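Local coordinates for ORF10 (Moritella marina, PDB 6RIW), which forms the ketosynthase–chain length factor didomain of a polyunsaturated fatty acid synthase, where it probably condenses acyl units during chain elongation, at residues Y82-L94 against H165-I179. Sequence-based numbering, arbitrary orientation.
Sequences YLAGLDDLNQWGL and HADNALVAGYPAALI
Y82 OH donates to D167 OD2 at 2.4 Å, unusually short and to be read with caution, ring and carboxylate planes perpendicular; Y174 OH, arriving from the opposite direction, sits 2.7 Å from Y82 OH. This lies in the thiolase-like fold of the N-terminal ketosynthase; D167 OD1 salt-bridges R873 of the second ketosynthase-like half, probably the chain length factor, so the cluster lies where the halves meet. N168 bridges to the loop between helices 80-84 and 88-104: ND2 donates almost straight to G85 O, in the carbonyl plane, while OD1 takes D87 N at 2.9 Å. An alanine replacing N168 removes both amide atoms and would probably leave this turn less firmly held, D87 N lacking its acceptor. A water links G85 O (2.7 Å) to H165 N (2.8 Å). D87 OD2 N-caps helix 88-104 at L89 N; OD1 bonds S128 OG. The Y82 edge meets the H165 face in a T-shaped stack, planes 77° apart. Segments 88-94 and 174-179 run at 39°. L178 CG opposite its N (chi1 174°) carries both methyls among Y82, L83, N90 and L94, knob into hole; CD2 meets L86 CD1 tip to tip. Tightest, L89 CD2 presses P175 CG at 3.4 Å.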
loop_
_atom_site.group_PDB
_atom_site.type_symbol
_atom_site.label_atom_id
_atom_site.label_comp_id
_atom_site.label_asym_id
_atom_site.label_seq_id
_atom_site.Cartn_x
_atom_site.Cartn_y
_atom_site.Cartn_z
ATOM N N TYR A 82 6.708 21.451 -9.459
ATOM C CA TYR A 82 6.768 20.323 -8.528
ATOM C C TYR A 82 5.963 19.130 -9.050
ATOM O O TYR A 82 6.461 17.998 -9.080
ATOM C CB TYR A 82 6.261 20.760 -7.156
ATOM C CG TYR A 82 6.122 19.612 -6.177
ATOM C CD1 TYR A 82 7.242 18.947 -5.694
ATOM C CD2 TYR A 82 4.872 19.189 -5.754
ATOM C CE1 TYR A 82 7.119 17.882 -4.785
ATOM C CE2 TYR A 82 4.737 18.135 -4.851
ATOM C CZ TYR A 82 5.854 17.490 -4.373
ATOM O OH TYR A 82 5.698 16.432 -3.493
ATOM N N LEU A 83 4.707 19.357 -9.446
ATOM C CA LEU A 83 3.871 18.240 -9.900
ATOM C C LEU A 83 4.401 17.620 -11.184
ATOM O O LEU A 83 4.260 16.410 -11.393
ATOM C CB LEU A 83 2.428 18.689 -10.112
ATOM C CG LEU A 83 1.764 19.256 -8.873
ATOM C CD1 LEU A 83 0.331 19.679 -9.164
ATOM C CD2 LEU A 83 1.802 18.189 -7.767
ATOM N N ALA A 84 4.990 18.435 -12.067
ATOM C CA ALA A 84 5.574 17.923 -13.300
ATOM C C ALA A 84 6.711 16.940 -13.050
ATOM O O ALA A 84 6.996 16.118 -13.921
ATOM C CB ALA A 84 6.090 19.083 -14.162
ATOM N N GLY A 85 7.373 17.019 -11.906
ATOM C CA GLY A 85 8.484 16.146 -11.601
ATOM C C GLY A 85 8.112 14.891 -10.840
ATOM O O GLY A 85 9.004 14.200 -10.342
ATOM N N LEU A 86 6.831 14.560 -10.748
ATOM C CA LEU A 86 6.400 13.368 -10.034
ATOM C C LEU A 86 6.045 12.254 -11.017
ATOM O O LEU A 86 5.751 12.498 -12.194
ATOM C CB LEU A 86 5.216 13.693 -9.114
ATOM C CG LEU A 86 5.476 14.715 -7.996
ATOM C CD1 LEU A 86 4.201 14.981 -7.218
ATOM C CD2 LEU A 86 6.545 14.193 -7.053
ATOM N N ASP A 87 6.075 11.024 -10.507
ATOM C CA ASP A 87 5.822 9.811 -11.277
ATOM C C ASP A 87 4.399 9.778 -11.846
ATOM O O ASP A 87 3.481 10.455 -11.362
ATOM C CB ASP A 87 6.023 8.575 -10.373
ATOM C CG ASP A 87 6.088 7.258 -11.136
ATOM O OD1 ASP A 87 7.183 6.924 -11.672
ATOM O OD2 ASP A 87 5.064 6.513 -11.161
ATOM N N ASP A 88 4.224 8.922 -12.863
ATOM C CA ASP A 88 2.887 8.575 -13.365
ATOM C C ASP A 88 1.925 8.260 -12.227
ATOM O O ASP A 88 0.734 8.606 -12.283
ATOM C CB ASP A 88 2.974 7.350 -14.276
ATOM C CG ASP A 88 3.522 7.666 -15.659
ATOM O OD1 ASP A 88 3.468 8.844 -16.070
ATOM O OD2 ASP A 88 4.018 6.715 -16.318
ATOM N N LEU A 89 2.402 7.537 -11.212
ATOM C CA LEU A 89 1.529 7.211 -10.082
ATOM C C LEU A 89 0.823 8.457 -9.568
ATOM O O LEU A 89 -0.404 8.479 -9.413
ATOM C CB LEU A 89 2.335 6.569 -8.963
ATOM C CG LEU A 89 1.509 5.727 -7.981
ATOM C CD1 LEU A 89 2.433 4.751 -7.256
ATOM C CD2 LEU A 89 0.800 6.609 -7.010
ATOM N N ASN A 90 1.596 9.500 -9.274
ATOM C CA ASN A 90 1.009 10.720 -8.732
ATOM C C ASN A 90 0.210 11.460 -9.788
ATOM O O ASN A 90 -0.888 11.968 -9.507
ATOM C CB ASN A 90 2.109 11.628 -8.185
ATOM C CG ASN A 90 3.028 10.910 -7.204
ATOM O OD1 ASN A 90 2.857 11.014 -5.998
ATOM N ND2 ASN A 90 4.000 10.180 -7.724
ATOM N N GLN A 91 0.755 11.557 -11.002
ATOM C CA GLN A 91 0.110 12.378 -12.026
ATOM C C GLN A 91 -1.216 11.773 -12.464
ATOM O O GLN A 91 -2.194 12.500 -12.689
ATOM C CB GLN A 91 1.042 12.542 -13.217
ATOM C CG GLN A 91 2.312 13.327 -12.836
ATOM C CD GLN A 91 3.169 13.662 -14.026
ATOM O OE1 GLN A 91 3.047 13.050 -15.083
ATOM N NE2 GLN A 91 4.053 14.651 -13.861
ATOM N N TRP A 92 -1.265 10.447 -12.609
ATOM C CA TRP A 92 -2.523 9.823 -13.003
ATOM C C TRP A 92 -3.586 10.011 -11.926
ATOM O O TRP A 92 -4.756 10.237 -12.241
ATOM C CB TRP A 92 -2.319 8.339 -13.287
ATOM C CG TRP A 92 -1.446 8.045 -14.459
ATOM C CD1 TRP A 92 -0.953 8.933 -15.382
ATOM C CD2 TRP A 92 -0.943 6.762 -14.830
ATOM N NE1 TRP A 92 -0.178 8.277 -16.300
ATOM C CE2 TRP A 92 -0.163 6.939 -15.992
ATOM C CE3 TRP A 92 -1.081 5.476 -14.294
ATOM C CZ2 TRP A 92 0.505 5.878 -16.615
ATOM C CZ3 TRP A 92 -0.431 4.416 -14.921
ATOM C CH2 TRP A 92 0.347 4.627 -16.076
ATOM N N GLY A 93 -3.202 9.898 -10.647
ATOM C CA GLY A 93 -4.157 10.127 -9.567
ATOM C C GLY A 93 -4.646 11.564 -9.502
ATOM O O GLY A 93 -5.832 11.817 -9.264
ATOM N N LEU A 94 -3.745 12.523 -9.717
ATOM C CA LEU A 94 -4.157 13.925 -9.784
ATOM C C LEU A 94 -5.099 14.171 -10.963
ATOM O O LEU A 94 -6.103 14.892 -10.839
ATOM C CB LEU A 94 -2.920 14.813 -9.900
ATOM C CG LEU A 94 -2.105 14.863 -8.609
ATOM C CD1 LEU A 94 -0.741 15.469 -8.885
ATOM C CD2 LEU A 94 -2.867 15.654 -7.551
ATOM N N HIS A 165 12.961 13.785 -7.841
ATOM C CA HIS A 165 12.604 14.333 -6.534
ATOM C C HIS A 165 12.365 13.207 -5.534
ATOM O O HIS A 165 11.657 12.234 -5.826
ATOM C CB HIS A 165 11.338 15.189 -6.656
ATOM C CG HIS A 165 11.078 16.098 -5.485
ATOM N ND1 HIS A 165 10.593 15.638 -4.276
ATOM C CD2 HIS A 165 11.178 17.447 -5.360
ATOM C CE1 HIS A 165 10.436 16.657 -3.447
ATOM N NE2 HIS A 165 10.776 17.769 -4.081
ATOM N N ALA A 166 12.927 13.376 -4.335
ATOM C CA ALA A 166 12.819 12.371 -3.270
ATOM C C ALA A 166 11.385 11.952 -2.965
ATOM O O ALA A 166 11.154 10.811 -2.536
ATOM C CB ALA A 166 13.465 12.915 -1.991
ATOM N N ASP A 167 10.408 12.845 -3.143
ATOM C CA ASP A 167 9.021 12.471 -2.838
ATOM C C ASP A 167 8.543 11.299 -3.699
ATOM O O ASP A 167 7.551 10.650 -3.358
ATOM C CB ASP A 167 8.076 13.675 -3.033
ATOM C CG ASP A 167 8.121 14.695 -1.875
ATOM O OD1 ASP A 167 8.742 14.428 -0.815
ATOM O OD2 ASP A 167 7.521 15.790 -2.034
ATOM N N ASN A 168 9.206 11.025 -4.828
ATOM C CA ASN A 168 8.884 9.857 -5.629
ATOM C C ASN A 168 9.177 8.531 -4.918
ATOM O O ASN A 168 8.722 7.484 -5.384
ATOM C CB ASN A 168 9.647 9.934 -6.949
ATOM C CG ASN A 168 9.042 10.967 -7.890
ATOM O OD1 ASN A 168 7.882 10.840 -8.282
ATOM N ND2 ASN A 168 9.804 12.013 -8.217
ATOM N N ALA A 169 9.878 8.537 -3.799
ATOM C CA ALA A 169 10.040 7.285 -3.065
ATOM C C ALA A 169 8.920 7.033 -2.054
ATOM O O ALA A 169 8.874 5.946 -1.450
ATOM C CB ALA A 169 11.389 7.280 -2.337
ATOM N N LEU A 170 8.033 8.007 -1.844
ATOM C CA LEU A 170 6.919 7.867 -0.904
ATOM C C LEU A 170 5.743 7.261 -1.667
ATOM O O LEU A 170 4.759 7.921 -2.020
ATOM C CB LEU A 170 6.562 9.212 -0.270
ATOM C CG LEU A 170 7.730 9.987 0.395
ATOM C CD1 LEU A 170 7.264 11.337 0.883
ATOM C CD2 LEU A 170 8.307 9.178 1.555
ATOM N N VAL A 171 5.885 5.973 -1.959
ATOM C CA VAL A 171 5.042 5.372 -2.990
ATOM C C VAL A 171 3.650 5.040 -2.452
ATOM O O VAL A 171 2.636 5.311 -3.108
ATOM C CB VAL A 171 5.754 4.134 -3.569
ATOM C CG1 VAL A 171 4.768 3.261 -4.327
ATOM C CG2 VAL A 171 6.912 4.571 -4.501
ATOM N N ALA A 172 3.564 4.453 -1.258
ATOM C CA ALA A 172 2.291 3.872 -0.822
ATOM C C ALA A 172 1.271 4.934 -0.383
ATOM O O ALA A 172 0.150 4.988 -0.910
ATOM C CB ALA A 172 2.537 2.849 0.297
ATOM N N GLY A 173 1.636 5.791 0.570
ATOM C CA GLY A 173 0.644 6.653 1.190
ATOM C C GLY A 173 0.616 8.087 0.686
ATOM O O GLY A 173 -0.457 8.678 0.533
ATOM N N TYR A 174 1.786 8.665 0.421
ATOM C CA TYR A 174 1.833 10.068 0.001
ATOM C C TYR A 174 0.934 10.410 -1.190
ATOM O O TYR A 174 0.411 11.540 -1.219
ATOM C CB TYR A 174 3.286 10.460 -0.307
ATOM C CG TYR A 174 3.453 11.931 -0.624
ATOM C CD1 TYR A 174 3.128 12.905 0.316
ATOM C CD2 TYR A 174 3.939 12.340 -1.873
ATOM C CE1 TYR A 174 3.284 14.274 0.023
ATOM C CE2 TYR A 174 4.088 13.697 -2.181
ATOM C CZ TYR A 174 3.759 14.655 -1.228
ATOM O OH TYR A 174 3.920 16.000 -1.531
ATOM N N PRO A 175 0.717 9.543 -2.184
ATOM C CA PRO A 175 -0.177 9.945 -3.291
ATOM C C PRO A 175 -1.559 10.381 -2.828
ATOM O O PRO A 175 -2.143 11.297 -3.427
ATOM C CB PRO A 175 -0.236 8.687 -4.165
ATOM C CG PRO A 175 1.160 8.074 -3.966
ATOM C CD PRO A 175 1.425 8.283 -2.491
ATOM N N ALA A 176 -2.103 9.755 -1.778
ATOM C CA ALA A 176 -3.401 10.191 -1.271
ATOM C C ALA A 176 -3.304 11.557 -0.592
ATOM O O ALA A 176 -4.192 12.400 -0.751
ATOM C CB ALA A 176 -3.968 9.154 -0.304
ATOM N N ALA A 177 -2.239 11.794 0.175
ATOM C CA ALA A 177 -2.059 13.105 0.792
ATOM C C ALA A 177 -1.778 14.174 -0.256
ATOM O O ALA A 177 -2.166 15.331 -0.084
ATOM C CB ALA A 177 -0.921 13.051 1.822
ATOM N N LEU A 178 -1.094 13.810 -1.338
ATOM C CA LEU A 178 -0.819 14.778 -2.386
ATOM C C LEU A 178 -2.099 15.186 -3.096
ATOM O O LEU A 178 -2.300 16.369 -3.402
ATOM C CB LEU A 178 0.170 14.191 -3.381
ATOM C CG LEU A 178 0.430 15.057 -4.610
ATOM C CD1 LEU A 178 1.368 16.155 -4.226
ATOM C CD2 LEU A 178 1.061 14.224 -5.708
ATOM N N ILE A 179 -2.965 14.212 -3.376
ATOM C CA ILE A 179 -4.283 14.513 -3.924
ATOM C C ILE A 179 -5.033 15.470 -3.004
ATOM O O ILE A 179 -5.619 16.460 -3.457
ATOM C CB ILE A 179 -5.065 13.210 -4.165
ATOM C CG1 ILE A 179 -4.537 12.547 -5.446
ATOM C CG2 ILE A 179 -6.584 13.470 -4.220
ATOM C CD1 ILE A 179 -4.890 11.084 -5.558
HETATM O O HOH W 1 11.628 14.737 -10.148
HETATM O O HOH W 2 -1.123 11.478 -6.180
#